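Putative aminotransferase (Actinomadura melliaura, PDB 4ZWV) is a putative sugar aminotransferase that binds pyridoxal 5'-phosphate and probably transfers an amino group during biosynthesis of the aminopentose of the indolocarbazole AT2433. Local coordinates at residues L112-L115 with E116-I119; K118-P121 with A122-A125; V256-Q259 with L260-H263; V320-R323 with N324-S328. One frame throughout, in Å; residues are numbered along the deposited sequence. Where two conformers were deposited one is given.

How the contacts relate
Contacts 1 and 2 run into each other along the chain: helix 112-118 ends, Lys118 and Ile119 belong to both, and the turn that follows enters strand 123-129, a parallel member of the seven-stranded mixed sheet. Their centres lie about 10 Å apart. Contact 3, within the long helix 243-273, comes next and sits across the chain's centre from them, about 35 Å and 38 Å away between centres. Contact 4, in the loop between helices 303-312 and 338-344, follows last, its nearest atoms about 9 Å from contacts 1 and 2. Contacts 3 and 4 lie about 9 and 10 Å, side chain to side chain, from His164, which binds pyridoxal phosphate; contacts 1 and 2 are remote from that site.

Contact 1 of 4, residues L112-L115 with E116-I119; sequences LDDL and ERKI
From Leu112 to Lys118 the backbone is helical, and two good i to i+4 bonds join the segments: Glu116 N to Leu112 O at 3.1 Å (158° at the hydrogen) and Arg117 N to Asp113 O. Lys118 N to Asp114 O is weak; the pattern tightens at the C-terminal end, where Lys118 N reaches Leu115 O at 3.0 Å and Ile119, off helical angles, bonds the same oxygen weakly. Asp114 serves two cations beside this turn. Its OD2 offers the syn lone pair to NZ of the extended Lys118 at 2.7 Å. Its OD1 is met by Arg117 NH2 at 3.0 Å on the anti side, but tilted out of both carboxylate and guanidinium planes, which stand 52° apart, in a bent bond; the arginine chain bends at chi3 (-58°), laying one guanidinium face over Asp114 CA. A water joins OD1 to Arg117 NE. Lys118 NZ also bonds Trp100 O and Asp114 OD2 takes Asp102 N, linking the helix to the end of strand 97-100 and just beyond. Leu115 CD1 lies 4.4 Å from Ile119 CG1, both packing towards Leu78 and helix 138-152. These contacts make an i, i+3, i+4 salt-bridge network on a helix packed against the large sheet.

Contact 2 of 4, residues K118-P121 with A122-A125; sequences KISP and ATRA
Ser120 OG stands between its own backbone N and carbonyl carbon (chi1 77°), which points it along the chain to the amide of Ala122, while Thr123 OG1 lies opposite its carbonyl carbon (chi1 -58°) and turns back to the amide of Ser120. The two hydroxyls thus serve amides in opposite directions along the chain. Ser120 N meets Thr123 OG1 at 2.8 Å in a nearly straight bond, 164° at the hydrogen, and Ala122 N meets Ser120 OG at 3.1 Å, the bond that defines an ST turn. A third bond, Thr123 N to Ser120 O at 3.0 Å, closes a type I beta turn from Ser120 to Thr123; its donor stands well above the carbonyl plane. Through this turn the chain leaves helix 112-118 and enters strand 123-129 of the mixed sheet. Pro121 occupies the second position of the turn, and its side chain touches His152 of helix 138-152. Both hydroxyls also bond Glu76 OE2, tying the turn to the neighbouring strand 76-79 through one carboxylate oxygen. An alanine in place of Ser120 would probably leave the Ala122 amide without its hydroxyl acceptor and remove one of the two hydroxyls gathered at Glu76. Beside them, Ile119 CG2 approaches Thr123 OG1 to 4.0 Å; the isoleucine side chain also packs on Leu78, Ile144 and Ala148.

Contact 3 of 4, residues V256-Q259 with L260-H263; sequences VDEQ and LRLH
This is a same-helix contact between successive turns of the long helix 243-273, carried by a salt bridge from Glu258 to Arg261 three residues on. Four i to i+4 backbone bonds establish the regular helix, among them Leu260 N to Val256 O at 2.9 Å and His263 N to Gln259 O at 3.0 Å. On one flank, Arg261 grips the Glu258 carboxylate side-on with two nitrogens: NE reaches OE1 at 2.9 Å and NH2 reaches OE2 at 2.7 Å, both close to straight. Each oxygen lies in the guanidinium plane, yet the two flat groups are turned 35° against each other, and OE1 is approached from above the carboxylate plane. The bend of Glu258 at chi2 (66°) and that of Arg261 at chi3 (70°) bring the groups side by side. Such a bidentate i to i+3 pair is a helix-surface motif, and Arg261 NH1 carries it on to Glu265 at the next turn. Leu262 sets its CG 3.4 Å from Glu258 O and 4.0 Å from Glu258 OE2. An alanine here would probably open a gap beside Glu258 O and the acid's OE2, where the leucine CG and its branches now pack. Gln259 O lies in the plane of the His263 ring at its edge, 3.2 Å from CD2. His263 ND1 bonds Phe293 O, and its side chain lies about 9 Å from that of the cofactor-binding His164.

Contact 4 of 4, residues V320-R323 with N324-S328; sequences VSRR and NDEHS
A short 3-10 turn, residues 324-326, lies in the loop between helices 303-312 and 338-344, and a salt-bridge network of two arginines and two acids wraps it. Glu326 N bonds Arg323 O at 3.2 Å, with the donor above the carbonyl plane. The network has two arms. In the first, Arg323 meets Asp325 side-on, NE to OD1 at 2.8 Å (174° at the hydrogen) and NH2 to OD2 at 2.8 Å, each oxygen using its syn lone pair and the two groups nearly coplanar. Both CG atoms stand between backbone N and carbonyl carbon, chi1 56° for Arg323 and 60° for Asp325, which turns the groups to each other across Asn324. Arg323 NH1 goes on to Asp341, and Asp325 OD2 also takes Arg334. In the second arm, the extended Arg322 gives NE and NH2 to a single oxygen, Glu326 OE1. NE lies 2.9 Å from it on its anti lone pair, NH2, at 3.2 Å, comes from above the carboxylate plane, and the guanidinium and carboxylate stand nearly perpendicular. A long approach, Arg323 NE to Glu326 OE2 at 4.0 Å, joins the arms by charge alone, no N-H being directed at that out-of-plane oxygen. Arg322 NH1 bonds Tyr230 O of the second subunit, joining the network to the dimer interface, where that tyrosine also meets the His327 ring. Asn324 OD1 bonds Asn88, and its side chain lies about 10 Å from that of the cofactor-binding His164. Asn324 ND2 returns to the backbone, meeting Arg322 O at 2.9 Å nearly along the C=O axis.

Contact 1 of 4, residues L112-L115 with E116-I119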
# COMPACT_ATOMS: atom_id res chain seq x y z
N LEU A 112 17.74 9.85 23.86
CA LEU A 112 18.82 8.96 23.45
C LEU A 112 19.55 8.32 24.63
O LEU A 112 20.22 7.31 24.44
CB LEU A 112 19.82 9.71 22.55
CG LEU A 112 19.21 10.19 21.23
CD1 LEU A 112 20.26 10.93 20.39
CD2 LEU A 112 18.62 9.05 20.43
N ASP A 113 19.43 8.89 25.83
CA ASP A 113 19.95 8.23 27.03
C ASP A 113 19.15 6.96 27.29
O ASP A 113 19.70 5.91 27.61
CB ASP A 113 19.86 9.15 28.24
CG ASP A 113 20.79 10.34 28.15
OD1 ASP A 113 21.97 10.15 27.78
OD2 ASP A 113 20.34 11.47 28.43
N ASP A 114 17.83 7.08 27.15
CA ASP A 114 16.94 5.95 27.36
C ASP A 114 17.16 4.91 26.26
O ASP A 114 17.16 3.72 26.52
CB ASP A 114 15.48 6.41 27.40
CG ASP A 114 14.54 5.35 27.95
OD1 ASP A 114 14.86 4.77 29.02
OD2 ASP A 114 13.49 5.09 27.33
N LEU A 115 17.37 5.38 25.03
CA LEU A 115 17.69 4.48 23.93
C LEU A 115 18.89 3.61 24.26
O LEU A 115 18.84 2.39 24.15
CB LEU A 115 17.95 5.26 22.65
CG LEU A 115 18.47 4.36 21.52
CD1 LEU A 115 17.41 3.36 21.08
CD2 LEU A 115 18.93 5.21 20.35
N GLU A 116 19.98 4.24 24.70
CA GLU A 116 21.20 3.48 24.94
C GLU A 116 20.99 2.44 26.05
O GLU A 116 21.49 1.32 25.95
CB GLU A 116 22.37 4.40 25.28
CG GLU A 116 23.65 3.60 25.47
CD GLU A 116 24.92 4.40 25.26
OE1 GLU A 116 24.88 5.64 25.32
OE2 GLU A 116 25.98 3.76 25.05
N ARG A 117 20.21 2.79 27.07
CA ARG A 117 19.92 1.85 28.15
C ARG A 117 19.09 0.65 27.68
O ARG A 117 19.13 -0.42 28.30
CB ARG A 117 19.19 2.55 29.30
CG ARG A 117 20.05 3.52 30.08
CD ARG A 117 19.33 3.98 31.35
NE ARG A 117 18.05 4.61 31.06
CZ ARG A 117 17.85 5.93 31.02
NH1 ARG A 117 18.85 6.77 31.24
NH2 ARG A 117 16.64 6.39 30.76
N LYS A 118 18.33 0.82 26.60
CA LYS A 118 17.39 -0.22 26.20
C LYS A 118 17.86 -1.10 25.05
O LYS A 118 17.21 -2.10 24.73
CB LYS A 118 16.04 0.42 25.86
CG LYS A 118 15.30 0.85 27.13
CD LYS A 118 14.06 1.65 26.82
CE LYS A 118 13.23 1.82 28.09
NZ LYS A 118 12.14 2.82 27.91
N ILE A 119 18.98 -0.75 24.43
CA ILE A 119 19.56 -1.65 23.44
C ILE A 119 19.97 -2.94 24.15
O ILE A 119 20.56 -2.91 25.23
CB ILE A 119 20.76 -1.01 22.74
CG1 ILE A 119 20.28 0.15 21.87
CG2 ILE A 119 21.53 -2.03 21.89
CD1 ILE A 119 21.41 0.98 21.29
O HOH W 1 23.20 7.72 25.25
O HOH W 2 15.67 2.79 30.98

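Contact 2 of 4, residues K118-P121 with A122-A125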
# COMPACT_ATOMS: atom_id res chain seq x y z
N LYS A 118 18.33 0.82 26.60
CA LYS A 118 17.39 -0.22 26.20
C LYS A 118 17.86 -1.10 25.05
O LYS A 118 17.21 -2.10 24.73
CB LYS A 118 16.04 0.42 25.86
CG LYS A 118 15.30 0.85 27.13
CD LYS A 118 14.06 1.65 26.82
CE LYS A 118 13.23 1.82 28.09
NZ LYS A 118 12.14 2.82 27.91
N ILE A 119 18.98 -0.75 24.43
CA ILE A 119 19.56 -1.65 23.44
C ILE A 119 19.97 -2.94 24.15
O ILE A 119 20.56 -2.91 25.23
CB ILE A 119 20.76 -1.01 22.74
CG1 ILE A 119 20.28 0.15 21.87
CG2 ILE A 119 21.53 -2.03 21.89
CD1 ILE A 119 21.41 0.98 21.29
N SER A 120 19.60 -4.08 23.57
CA SER A 120 19.78 -5.37 24.22
C SER A 120 20.19 -6.41 23.19
O SER A 120 20.19 -6.12 21.99
CB SER A 120 18.48 -5.79 24.93
OG SER A 120 17.54 -6.27 23.99
N PRO A 121 20.53 -7.64 23.65
CA PRO A 121 20.81 -8.70 22.68
C PRO A 121 19.64 -8.99 21.73
O PRO A 121 19.87 -9.59 20.69
CB PRO A 121 21.11 -9.90 23.57
CG PRO A 121 21.67 -9.31 24.82
CD PRO A 121 20.89 -8.04 25.02
N ALA A 122 18.43 -8.55 22.07
CA ALA A 122 17.28 -8.77 21.20
C ALA A 122 17.02 -7.64 20.19
O ALA A 122 16.13 -7.76 19.36
CB ALA A 122 16.01 -8.98 22.04
N THR A 123 17.80 -6.57 20.26
CA THR A 123 17.54 -5.41 19.42
C THR A 123 17.84 -5.66 17.96
O THR A 123 18.98 -5.97 17.57
CB THR A 123 18.35 -4.19 19.87
OG1 THR A 123 18.03 -3.90 21.23
CG2 THR A 123 18.00 -2.99 19.01
N ARG A 124 16.81 -5.54 17.15
CA ARG A 124 16.92 -5.73 15.73
C ARG A 124 17.23 -4.42 14.99
O ARG A 124 18.08 -4.36 14.09
CB ARG A 124 15.58 -6.30 15.24
CG ARG A 124 15.45 -6.48 13.78
CD ARG A 124 14.12 -7.17 13.44
NE ARG A 124 14.24 -7.77 12.13
CZ ARG A 124 14.77 -8.96 11.90
NH1 ARG A 124 14.88 -9.41 10.67
NH2 ARG A 124 15.20 -9.71 12.92
N ALA A 125 16.57 -3.36 15.42
CA ALA A 125 16.63 -2.07 14.74
C ALA A 125 16.09 -0.99 15.64
O ALA A 125 15.46 -1.27 16.66
CB ALA A 125 15.83 -2.10 13.42

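Contact 3 of 4, residues V256-Q259 with L260-H263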
# COMPACT_ATOMS: atom_id res chain seq x y z
N VAL A 256 7.76 23.94 -3.42
CA VAL A 256 7.92 23.39 -2.08
C VAL A 256 8.99 24.16 -1.30
O VAL A 256 8.85 24.34 -0.09
CB VAL A 256 8.24 21.88 -2.11
CG1 VAL A 256 9.58 21.60 -2.77
CG2 VAL A 256 8.17 21.29 -0.70
N ASP A 257 10.02 24.65 -1.98
CA ASP A 257 11.08 25.41 -1.31
C ASP A 257 10.57 26.71 -0.69
O ASP A 257 10.94 27.06 0.43
CB ASP A 257 12.22 25.73 -2.29
CG ASP A 257 13.05 24.51 -2.64
OD1 ASP A 257 13.07 23.55 -1.84
OD2 ASP A 257 13.68 24.52 -3.72
N GLU A 258 9.72 27.42 -1.42
CA GLU A 258 9.14 28.66 -0.91
C GLU A 258 8.20 28.35 0.25
O GLU A 258 8.17 29.09 1.24
CB GLU A 258 8.41 29.42 -2.01
CG GLU A 258 7.61 30.63 -1.53
CD GLU A 258 8.47 31.76 -0.96
OE1 GLU A 258 9.71 31.72 -1.09
OE2 GLU A 258 7.88 32.69 -0.37
N GLN A 259 7.45 27.26 0.15
CA GLN A 259 6.57 26.90 1.24
C GLN A 259 7.38 26.58 2.51
O GLN A 259 7.00 26.98 3.61
CB GLN A 259 5.66 25.75 0.82
CG GLN A 259 4.52 26.24 -0.10
CD GLN A 259 4.20 25.29 -1.25
OE1 GLN A 259 3.79 25.73 -2.33
NE2 GLN A 259 4.36 23.99 -1.02
N LEU A 260 8.48 25.86 2.34
CA LEU A 260 9.37 25.54 3.45
C LEU A 260 9.93 26.81 4.09
O LEU A 260 10.04 26.91 5.32
CB LEU A 260 10.51 24.64 2.98
CG LEU A 260 11.37 23.97 4.04
CD1 LEU A 260 10.51 23.25 5.09
CD2 LEU A 260 12.32 23.00 3.37
N ARG A 261 10.29 27.78 3.25
CA ARG A 261 10.80 29.05 3.74
C ARG A 261 9.75 29.73 4.62
O ARG A 261 10.07 30.27 5.67
CB ARG A 261 11.19 29.95 2.56
CG ARG A 261 11.88 31.24 2.98
CD ARG A 261 12.00 32.20 1.81
NE ARG A 261 10.69 32.73 1.44
CZ ARG A 261 10.07 33.70 2.10
NH1 ARG A 261 10.65 34.26 3.16
NH2 ARG A 261 8.88 34.12 1.71
N LEU A 262 8.48 29.65 4.23
CA LEU A 262 7.41 30.26 5.02
C LEU A 262 7.17 29.52 6.34
O LEU A 262 6.98 30.16 7.38
CB LEU A 262 6.11 30.32 4.21
CG LEU A 262 6.15 31.26 3.00
CD1 LEU A 262 4.90 31.11 2.16
CD2 LEU A 262 6.31 32.71 3.45
N HIS A 263 7.19 28.18 6.32
CA HIS A 263 7.13 27.41 7.57
C HIS A 263 8.18 27.92 8.54
O HIS A 263 7.91 28.18 9.72
CB HIS A 263 7.36 25.91 7.34
CG HIS A 263 6.15 25.15 6.88
ND1 HIS A 263 5.50 24.23 7.68
CD2 HIS A 263 5.49 25.13 5.69
CE1 HIS A 263 4.50 23.69 7.02
NE2 HIS A 263 4.47 24.22 5.81

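Contact 4 of 4, residues V320-R323 with N324-S328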
# COMPACT_ATOMS: atom_id res chain seq x y z
N VAL A 320 -0.97 15.85 17.02
CA VAL A 320 -0.86 15.19 15.73
C VAL A 320 -1.44 13.78 15.83
O VAL A 320 -2.14 13.31 14.93
CB VAL A 320 0.61 15.17 15.25
CG1 VAL A 320 0.75 14.37 13.95
CG2 VAL A 320 1.13 16.59 15.07
N SER A 321 -1.11 13.10 16.93
CA SER A 321 -1.62 11.76 17.22
C SER A 321 -1.73 11.55 18.73
O SER A 321 -1.11 12.27 19.51
CB SER A 321 -0.71 10.68 16.62
OG SER A 321 -0.88 10.58 15.22
N ARG A 322 -2.50 10.54 19.12
CA ARG A 322 -2.45 10.04 20.50
C ARG A 322 -1.12 9.31 20.69
O ARG A 322 -0.66 8.62 19.78
CB ARG A 322 -3.63 9.11 20.78
CG ARG A 322 -3.68 8.59 22.19
CD ARG A 322 -4.84 7.61 22.40
NE ARG A 322 -4.97 7.25 23.81
CZ ARG A 322 -5.99 6.58 24.33
NH1 ARG A 322 -6.99 6.20 23.55
NH2 ARG A 322 -6.00 6.29 25.62
N ARG A 323 -0.49 9.45 21.86
CA ARG A 323 0.71 8.65 22.13
C ARG A 323 0.39 7.17 21.90
O ARG A 323 -0.60 6.65 22.43
CB ARG A 323 1.25 8.91 23.55
CG ARG A 323 0.25 8.66 24.68
CD ARG A 323 0.84 9.05 26.05
NE ARG A 323 1.86 8.10 26.50
CZ ARG A 323 2.54 8.25 27.63
NH1 ARG A 323 2.31 9.31 28.41
NH2 ARG A 323 3.45 7.35 27.98
N ASN A 324 1.21 6.49 21.09
CA ASN A 324 0.80 5.19 20.53
C ASN A 324 0.76 4.09 21.58
O ASN A 324 0.07 3.08 21.41
CB ASN A 324 1.74 4.74 19.40
CG ASN A 324 1.75 5.66 18.18
OD1 ASN A 324 2.49 5.39 17.24
ND2 ASN A 324 0.99 6.76 18.21
N ASP A 325 1.51 4.28 22.67
CA ASP A 325 1.60 3.26 23.71
C ASP A 325 0.31 3.15 24.53
O ASP A 325 0.15 2.21 25.30
CB ASP A 325 2.81 3.53 24.64
CG ASP A 325 2.75 4.88 25.36
OD1 ASP A 325 2.23 5.87 24.79
OD2 ASP A 325 3.24 4.96 26.51
N GLU A 326 -0.61 4.10 24.34
CA GLU A 326 -1.90 4.04 25.05
C GLU A 326 -2.97 3.23 24.31
O GLU A 326 -4.04 2.95 24.87
CB GLU A 326 -2.43 5.46 25.30
CG GLU A 326 -1.72 6.17 26.45
CD GLU A 326 -2.33 7.52 26.79
OE1 GLU A 326 -3.26 7.97 26.09
OE2 GLU A 326 -1.88 8.14 27.78
N HIS A 327 -2.72 2.86 23.05
CA HIS A 327 -3.71 2.10 22.29
C HIS A 327 -3.87 0.69 22.82
O HIS A 327 -2.89 0.04 23.20
CB HIS A 327 -3.31 2.06 20.82
CG HIS A 327 -3.46 3.38 20.12
ND1 HIS A 327 -4.63 4.11 20.17
CD2 HIS A 327 -2.59 4.09 19.37
CE1 HIS A 327 -4.47 5.22 19.46
NE2 HIS A 327 -3.25 5.23 18.96
N SER A 328 -5.11 0.21 22.83
CA SER A 328 -5.37 -1.07 23.46
C SER A 328 -4.70 -2.22 22.69
O SER A 328 -4.38 -3.25 23.28
CB SER A 328 -6.87 -1.30 23.63
OG SER A 328 -7.54 -1.34 22.39